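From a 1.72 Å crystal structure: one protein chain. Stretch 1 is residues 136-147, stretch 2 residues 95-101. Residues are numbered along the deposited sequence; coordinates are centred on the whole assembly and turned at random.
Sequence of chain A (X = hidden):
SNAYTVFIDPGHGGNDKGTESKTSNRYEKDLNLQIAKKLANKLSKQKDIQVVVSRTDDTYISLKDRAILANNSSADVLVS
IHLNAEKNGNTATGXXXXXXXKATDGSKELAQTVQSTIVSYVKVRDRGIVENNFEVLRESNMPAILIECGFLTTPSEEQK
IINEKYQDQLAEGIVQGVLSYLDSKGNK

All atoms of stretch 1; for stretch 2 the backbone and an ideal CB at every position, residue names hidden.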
ATOM      1  N   VAL A 136       9.259   7.545   3.012  1.00 30.67           N
ATOM      2  CA  VAL A 136       8.556   6.711   3.989  1.00 33.46           C
ATOM      3  C   VAL A 136       9.188   5.321   4.102  1.00 35.14           C
ATOM      4  O   VAL A 136       9.273   4.753   5.199  1.00 32.62           O
ATOM      5  CB  VAL A 136       7.045   6.617   3.707  1.00 34.36           C
ATOM      6  CG1 VAL A 136       6.354   5.765   4.755  1.00 35.14           C
ATOM      7  CG2 VAL A 136       6.426   8.007   3.699  1.00 29.26           C
ATOM      8  N   LEU A 137       9.661   4.788   2.977  1.00 29.28           N
ATOM      9  CA  LEU A 137      10.350   3.509   2.983  1.00 31.27           C
ATOM     10  C   LEU A 137      11.754   3.675   3.543  1.00 36.80           C
ATOM     11  O   LEU A 137      12.212   2.874   4.366  1.00 33.40           O
ATOM     12  CB  LEU A 137      10.448   2.952   1.559  1.00 30.00           C
ATOM     13  CG  LEU A 137       9.125   2.753   0.815  1.00 30.67           C
ATOM     14  CD1 LEU A 137       9.366   2.144  -0.567  1.00 29.89           C
ATOM     15  CD2 LEU A 137       8.177   1.884   1.619  1.00 29.36           C
ATOM     16  N   ARG A 138      12.437   4.714   3.071  1.00 35.39           N
ATOM     17  CA  ARG A 138      13.834   4.944   3.411  1.00 35.11           C
ATOM     18  C   ARG A 138      14.063   5.173   4.901  1.00 37.32           C
ATOM     19  O   ARG A 138      15.034   4.656   5.470  1.00 43.52           O
ATOM     20  CB  ARG A 138      14.371   6.129   2.607  1.00 35.73           C
ATOM     21  CG  ARG A 138      15.857   6.356   2.780  1.00 42.25           C
ATOM     22  CD  ARG A 138      16.312   7.624   2.084  1.00 54.56           C
ATOM     23  NE  ARG A 138      15.788   8.816   2.744  1.00 56.15           N
ATOM     24  CZ  ARG A 138      15.046   9.738   2.140  1.00 59.50           C
ATOM     25  NH1 ARG A 138      14.738   9.606   0.856  1.00 50.58           N
ATOM     26  NH2 ARG A 138      14.611  10.794   2.814  1.00 61.21           N
ATOM     27  N   GLU A 139      13.170   5.936   5.529  1.00 37.96           N
ATOM     28  CA  GLU A 139      13.380   6.364   6.907  1.00 39.40           C
ATOM     29  C   GLU A 139      12.599   5.555   7.942  1.00 31.45           C
ATOM     30  O   GLU A 139      12.715   5.818   9.139  1.00 38.25           O
ATOM     31  CB  GLU A 139      13.076   7.859   7.061  1.00 43.25           C
ATOM     32  CG  GLU A 139      13.886   8.762   6.128  1.00 43.23           C
ATOM     33  CD  GLU A 139      15.371   8.754   6.425  1.00 54.75           C
ATOM     34  OE1 GLU A 139      15.762   8.327   7.529  1.00 54.22           O
ATOM     35  OE2 GLU A 139      16.154   9.176   5.550  1.00 61.50           O
ATOM     36  N   SER A 140      11.820   4.569   7.493  1.00 33.99           N
ATOM     37  CA  SER A 140      11.177   3.647   8.436  1.00 37.38           C
ATOM     38  C   SER A 140      12.143   2.537   8.884  1.00 38.74           C
ATOM     39  O   SER A 140      13.050   2.149   8.135  1.00 39.76           O
ATOM     40  CB  SER A 140       9.888   3.067   7.848  1.00 39.08           C
ATOM     41  OG  SER A 140      10.099   2.620   6.523  1.00 41.43           O
ATOM     42  N   ASN A 141      11.952   2.041  10.106  1.00 36.09           N
ATOM     43  CA  ASN A 141      12.899   1.124  10.734  1.00 39.61           C
ATOM     44  C   ASN A 141      12.574  -0.363  10.628  1.00 43.41           C
ATOM     45  O   ASN A 141      13.319  -1.201  11.145  1.00 48.71           O
ATOM     46  CB  ASN A 141      13.061   1.480  12.222  1.00 46.78           C
ATOM     47  CG  ASN A 141      13.706   2.824  12.431  1.00 48.65           C
ATOM     48  OD1 ASN A 141      14.509   3.267  11.614  1.00 62.99           O
ATOM     49  ND2 ASN A 141      13.364   3.484  13.535  1.00 48.58           N
HETATM   50  N   MSE A 142      11.467  -0.695   9.979  1.00 38.04           N
HETATM   51  CA  MSE A 142      11.048  -2.081   9.895  1.00 34.03           C
HETATM   52  C   MSE A 142      10.841  -2.421   8.433  1.00 30.46           C
HETATM   53  O   MSE A 142      10.857  -1.511   7.593  1.00 29.56           O
HETATM   54  CB  MSE A 142       9.765  -2.295  10.708  1.00 31.41           C
HETATM   55  CG  MSE A 142       8.491  -1.720  10.114  1.00 31.26           C
HETATM   56 SE   MSE A 142       8.298   0.229  10.056  0.61 30.89          SE
HETATM   57  CE  MSE A 142       8.563   0.631  11.942  1.00 38.07           C
ATOM     58  N   PRO A 143      10.666  -3.721   8.116  1.00 32.42           N
ATOM     59  CA  PRO A 143      10.307  -4.066   6.735  1.00 33.41           C
ATOM     60  C   PRO A 143       9.120  -3.243   6.232  1.00 35.15           C
ATOM     61  O   PRO A 143       8.077  -3.181   6.892  1.00 32.97           O
ATOM     62  CB  PRO A 143       9.950  -5.549   6.831  1.00 33.22           C
ATOM     63  CG  PRO A 143      10.864  -6.063   7.905  1.00 35.61           C
ATOM     64  CD  PRO A 143      10.936  -4.926   8.925  1.00 35.60           C
ATOM     65  N   ALA A 144       9.305  -2.598   5.078  1.00 30.36           N
ATOM     66  CA  ALA A 144       8.366  -1.601   4.578  1.00 28.24           C
ATOM     67  C   ALA A 144       8.199  -1.728   3.066  1.00 29.20           C
ATOM     68  O   ALA A 144       9.191  -1.849   2.332  1.00 27.51           O
ATOM     69  CB  ALA A 144       8.859  -0.200   4.924  1.00 30.50           C
ATOM     70  N   ILE A 145       6.949  -1.684   2.607  1.00 25.86           N
ATOM     71  CA  ILE A 145       6.656  -1.715   1.175  1.00 26.18           C
ATOM     72  C   ILE A 145       5.646  -0.625   0.829  1.00 29.65           C
ATOM     73  O   ILE A 145       4.928  -0.126   1.707  1.00 24.89           O
ATOM     74  CB  ILE A 145       6.114  -3.090   0.706  1.00 25.29           C
ATOM     75  CG1 ILE A 145       4.785  -3.427   1.408  1.00 26.91           C
ATOM     76  CG2 ILE A 145       7.169  -4.178   0.933  1.00 32.48           C
ATOM     77  CD1 ILE A 145       4.095  -4.684   0.872  1.00 29.49           C
ATOM     78  N   LEU A 146       5.610  -0.245  -0.447  1.00 26.49           N
ATOM     79  CA  LEU A 146       4.604   0.685  -0.937  1.00 22.81           C
ATOM     80  C   LEU A 146       4.001   0.005  -2.145  1.00 26.08           C
ATOM     81  O   LEU A 146       4.720  -0.360  -3.074  1.00 26.87           O
ATOM     82  CB  LEU A 146       5.230   2.036  -1.334  1.00 24.82           C
ATOM     83  CG  LEU A 146       4.288   3.120  -1.893  1.00 27.80           C
ATOM     84  CD1 LEU A 146       4.819   4.507  -1.564  1.00 31.79           C
ATOM     85  CD2 LEU A 146       4.077   2.989  -3.411  1.00 26.83           C
ATOM     86  N   ILE A 147       2.685  -0.192  -2.113  1.00 23.35           N
ATOM     87  CA  ILE A 147       2.015  -0.843  -3.227  1.00 24.27           C
ATOM     88  C   ILE A 147       1.369   0.202  -4.116  1.00 24.78           C
ATOM     89  O   ILE A 147       0.544   0.981  -3.639  1.00 24.80           O
ATOM     90  CB  ILE A 147       0.931  -1.815  -2.743  1.00 23.15           C
ATOM     91  CG1 ILE A 147       1.484  -2.731  -1.647  1.00 27.44           C
ATOM     92  CG2 ILE A 147       0.440  -2.680  -3.919  1.00 23.13           C
ATOM     93  CD1 ILE A 147       0.420  -3.522  -0.900  1.00 25.26           C
ATOM     94  N   UNK A  95      -0.023  -3.637 -11.244  1.00 28.36           N
ATOM     95  CA  UNK A  95       0.376  -3.312  -9.887  1.00 27.09           C
ATOM     96  C   UNK A  95       1.856  -3.643  -9.696  1.00 32.28           C
ATOM     97  O   UNK A  95       2.334  -4.660 -10.210  1.00 31.23           O
ATOM     98  CB  UNK A  95      -0.486  -4.066  -8.873  1.00 27.09           C
ATOM     99  N   UNK A  96       2.578  -2.787  -8.973  1.00 29.02           N
ATOM    100  CA  UNK A  96       3.966  -3.075  -8.623  1.00 26.73           C
ATOM    101  C   UNK A  96       4.140  -2.734  -7.157  1.00 28.47           C
ATOM    102  O   UNK A  96       3.380  -1.935  -6.609  1.00 29.96           O
ATOM    103  CB  UNK A  96       4.949  -2.294  -9.498  1.00 26.73           C
ATOM    104  N   UNK A  97       5.136  -3.334  -6.520  1.00 25.71           N
ATOM    105  CA  UNK A  97       5.365  -3.072  -5.098  1.00 26.57           C
ATOM    106  C   UNK A  97       6.796  -2.600  -4.889  1.00 28.68           C
ATOM    107  O   UNK A  97       7.735  -3.227  -5.380  1.00 29.71           O
ATOM    108  CB  UNK A  97       5.084  -4.320  -4.259  1.00 26.57           C
ATOM    109  N   UNK A  98       6.960  -1.482  -4.185  1.00 27.06           N
ATOM    110  CA  UNK A  98       8.272  -0.893  -3.944  1.00 31.55           C
ATOM    111  C   UNK A  98       8.820  -1.289  -2.579  1.00 33.59           C
ATOM    112  O   UNK A  98       8.055  -1.540  -1.645  1.00 29.43           O
ATOM    113  CB  UNK A  98       8.196   0.631  -4.055  1.00 31.55           C
ATOM    114  N   UNK A  99      10.147  -1.320  -2.476  1.00 30.30           N
ATOM    115  CA  UNK A  99      10.842  -1.455  -1.199  1.00 32.71           C
ATOM    116  C   UNK A  99      12.092  -0.573  -1.240  1.00 34.65           C
ATOM    117  O   UNK A  99      12.545  -0.199  -2.323  1.00 35.49           O
ATOM    118  CB  UNK A  99      11.204  -2.914  -0.915  1.00 32.71           C
ATOM    119  N   UNK A 100      12.648  -0.235  -0.074  1.00 33.58           N
ATOM    120  CA  UNK A 100      13.777   0.704  -0.015  1.00 37.52           C
ATOM    121  C   UNK A 100      15.020   0.166  -0.710  1.00 45.54           C
ATOM    122  O   UNK A 100      15.232  -1.044  -0.756  1.00 40.84           O
ATOM    123  CB  UNK A 100      14.111   1.031   1.442  1.00 37.52           C
ATOM    124  N   UNK A 101      15.830   1.075  -1.254  1.00 42.14           N
ATOM    125  CA  UNK A 101      17.065   0.706  -1.938  1.00 49.14           C
ATOM    126  C   UNK A 101      17.922  -0.289  -1.155  1.00 49.47           C
ATOM    127  O   UNK A 101      18.211  -0.066   0.023  1.00 49.48           O
ATOM    128  CB  UNK A 101      17.885   1.966  -2.224  1.00 49.14           C
TER

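Residues 95-99 form a strand that runs antiparallel to strand 144-147, the two directions differing by 152°. Position 95 has extended backbone angles and a CA-to-CB bond directed sideways, with its ideal CB 5.2 Å from Ile-147 CG2. A branched or medium-sized apolar side chain could close that gap, and the residue is Ile-95, whose CG2 lies 3.8 Å from Ile-147 CG2.

At position 96 the ideal CB has no atom of stretch 1 within 5.5 Å, so the visible atoms favour no particular side chain. It is Glu-96.

Position 97 pairs with Ile-147 across a CA-CA distance of 4.4 Å, and its CB lies on the same face of the sheet as the side chains of Ile-145 and Ile-147. The ideal CB is 4.7 Å from Ile-147 CG1 and 5.2 Å from Ile-145 CB, a setting for Val, Ile or Thr. Thr-97 fills it, placing CG2 3.7 Å from Ile-145 CB, while its hydroxyl is hydrogen-bonded elsewhere in the structure.

Position 98 is the hydrogen-bonded partner of Leu-146: its N donates to Leu-146 O (2.7 Å) and its O accepts from Leu-146 N (3.0 Å). These bonds need no particular side chain. The CB points to the face carrying Leu-146, and the ideal CB is 4.0 Å from Leu-137 CD1; Leu, Met or an aromatic residue would suit these two leucines. Trp-98 places CB 3.9 Å from Leu-137 CD1 and lays its six-membered ring beneath Leu-146 CD2, which sits 4.1 Å from the ring centroid in a CH-pi contact. Its NE1 donates to Glu-96 OE2 (2.8 Å).

At position 99 the CB returns to the face of Ile-145, 4.6 Å from Ile-145 CG2 in its ideal place. Apolar or aromatic groups are plausible. The residue is Tyr-99, with chi1 at 60°, and the end of its side chain leads away from stretch 1.

Position 100 lies beyond the strand, its CB directed toward stretch 1 and ideally 3.9 Å from Leu-137 O. Backbone carbonyls of Leu-137 and Met-142 face the space beyond, inviting a long donor, Lys or Arg. Arg-100 answers with NE to Leu-137 O (2.8 Å) and NH1 to both Met-142 O and Leu-137 O (each 3.0 Å), tying the helix to the loop before the strand. A water bridges Arg-100 N (2.9 Å from the water O) and Ala-144 O (2.6 Å).

Position 101 has nothing of stretch 1 near its ideal CB, leaving the choice open; it is Asn-101.

Stretch 2 95-101: IETWYRN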
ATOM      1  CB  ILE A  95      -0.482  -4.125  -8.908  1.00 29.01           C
ATOM      2  CG1 ILE A  95      -1.931  -3.614  -8.945  1.00 30.45           C
ATOM      3  CG2 ILE A  95       0.064  -4.050  -7.481  1.00 28.40           C
ATOM      4  CD1 ILE A  95      -2.859  -4.322  -7.977  1.00 32.55           C
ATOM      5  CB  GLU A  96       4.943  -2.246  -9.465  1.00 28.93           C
ATOM      6  CG  GLU A  96       4.707  -0.742  -9.410  1.00 31.84           C
ATOM      7  CD  GLU A  96       5.592   0.011 -10.384  1.00 41.10           C
ATOM      8  OE1 GLU A  96       5.646  -0.392 -11.563  1.00 37.88           O
ATOM      9  OE2 GLU A  96       6.239   0.999  -9.979  1.00 36.95           O
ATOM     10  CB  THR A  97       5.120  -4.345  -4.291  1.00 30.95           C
ATOM     11  OG1 THR A  97       3.754  -4.744  -4.444  1.00 29.49           O
ATOM     12  CG2 THR A  97       5.408  -4.102  -2.805  1.00 25.80           C
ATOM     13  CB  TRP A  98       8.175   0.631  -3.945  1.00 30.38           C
ATOM     14  CG  TRP A  98       7.694   1.262  -5.217  1.00 33.35           C
ATOM     15  CD1 TRP A  98       7.401   0.640  -6.398  1.00 33.89           C
ATOM     16  CD2 TRP A  98       7.459   2.660  -5.424  1.00 33.20           C
ATOM     17  NE1 TRP A  98       6.996   1.578  -7.331  1.00 35.81           N
ATOM     18  CE2 TRP A  98       7.017   2.821  -6.751  1.00 34.66           C
ATOM     19  CE3 TRP A  98       7.572   3.794  -4.605  1.00 34.13           C
ATOM     20  CZ2 TRP A  98       6.696   4.079  -7.283  1.00 39.54           C
ATOM     21  CZ3 TRP A  98       7.250   5.039  -5.138  1.00 38.21           C
ATOM     22  CH2 TRP A  98       6.822   5.169  -6.460  1.00 37.81           C
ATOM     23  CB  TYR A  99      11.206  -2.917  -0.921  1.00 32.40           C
ATOM     24  CG  TYR A  99      12.119  -3.540  -1.950  1.00 33.29           C
ATOM     25  CD1 TYR A  99      11.615  -4.048  -3.135  1.00 39.05           C
ATOM     26  CD2 TYR A  99      13.487  -3.635  -1.725  1.00 37.81           C
ATOM     27  CE1 TYR A  99      12.449  -4.627  -4.080  1.00 38.31           C
ATOM     28  CE2 TYR A  99      14.325  -4.214  -2.663  1.00 43.63           C
ATOM     29  CZ  TYR A  99      13.800  -4.702  -3.836  1.00 45.81           C
ATOM     30  OH  TYR A  99      14.638  -5.279  -4.766  1.00 51.19           O
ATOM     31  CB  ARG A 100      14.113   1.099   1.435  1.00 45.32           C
ATOM     32  CG  ARG A 100      15.042   0.137   2.167  1.00 43.38           C
ATOM     33  CD  ARG A 100      15.407   0.627   3.573  1.00 42.33           C
ATOM     34  NE  ARG A 100      14.209   0.857   4.377  1.00 38.00           N
ATOM     35  CZ  ARG A 100      13.610  -0.080   5.111  1.00 41.70           C
ATOM     36  NH1 ARG A 100      12.509   0.207   5.794  1.00 35.29           N
ATOM     37  NH2 ARG A 100      14.108  -1.313   5.159  1.00 37.58           N
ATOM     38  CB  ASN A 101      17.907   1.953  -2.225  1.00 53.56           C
ATOM     39  CG  ASN A 101      17.329   2.819  -3.331  1.00 59.75           C
ATOM     40  OD1 ASN A 101      16.402   2.422  -4.040  1.00 65.12           O
ATOM     41  ND2 ASN A 101      17.889   4.013  -3.490  1.00 54.70           N
TER
HETATM   42  O   HOH W   1      11.667  -0.979   2.526  1.00 33.49           O
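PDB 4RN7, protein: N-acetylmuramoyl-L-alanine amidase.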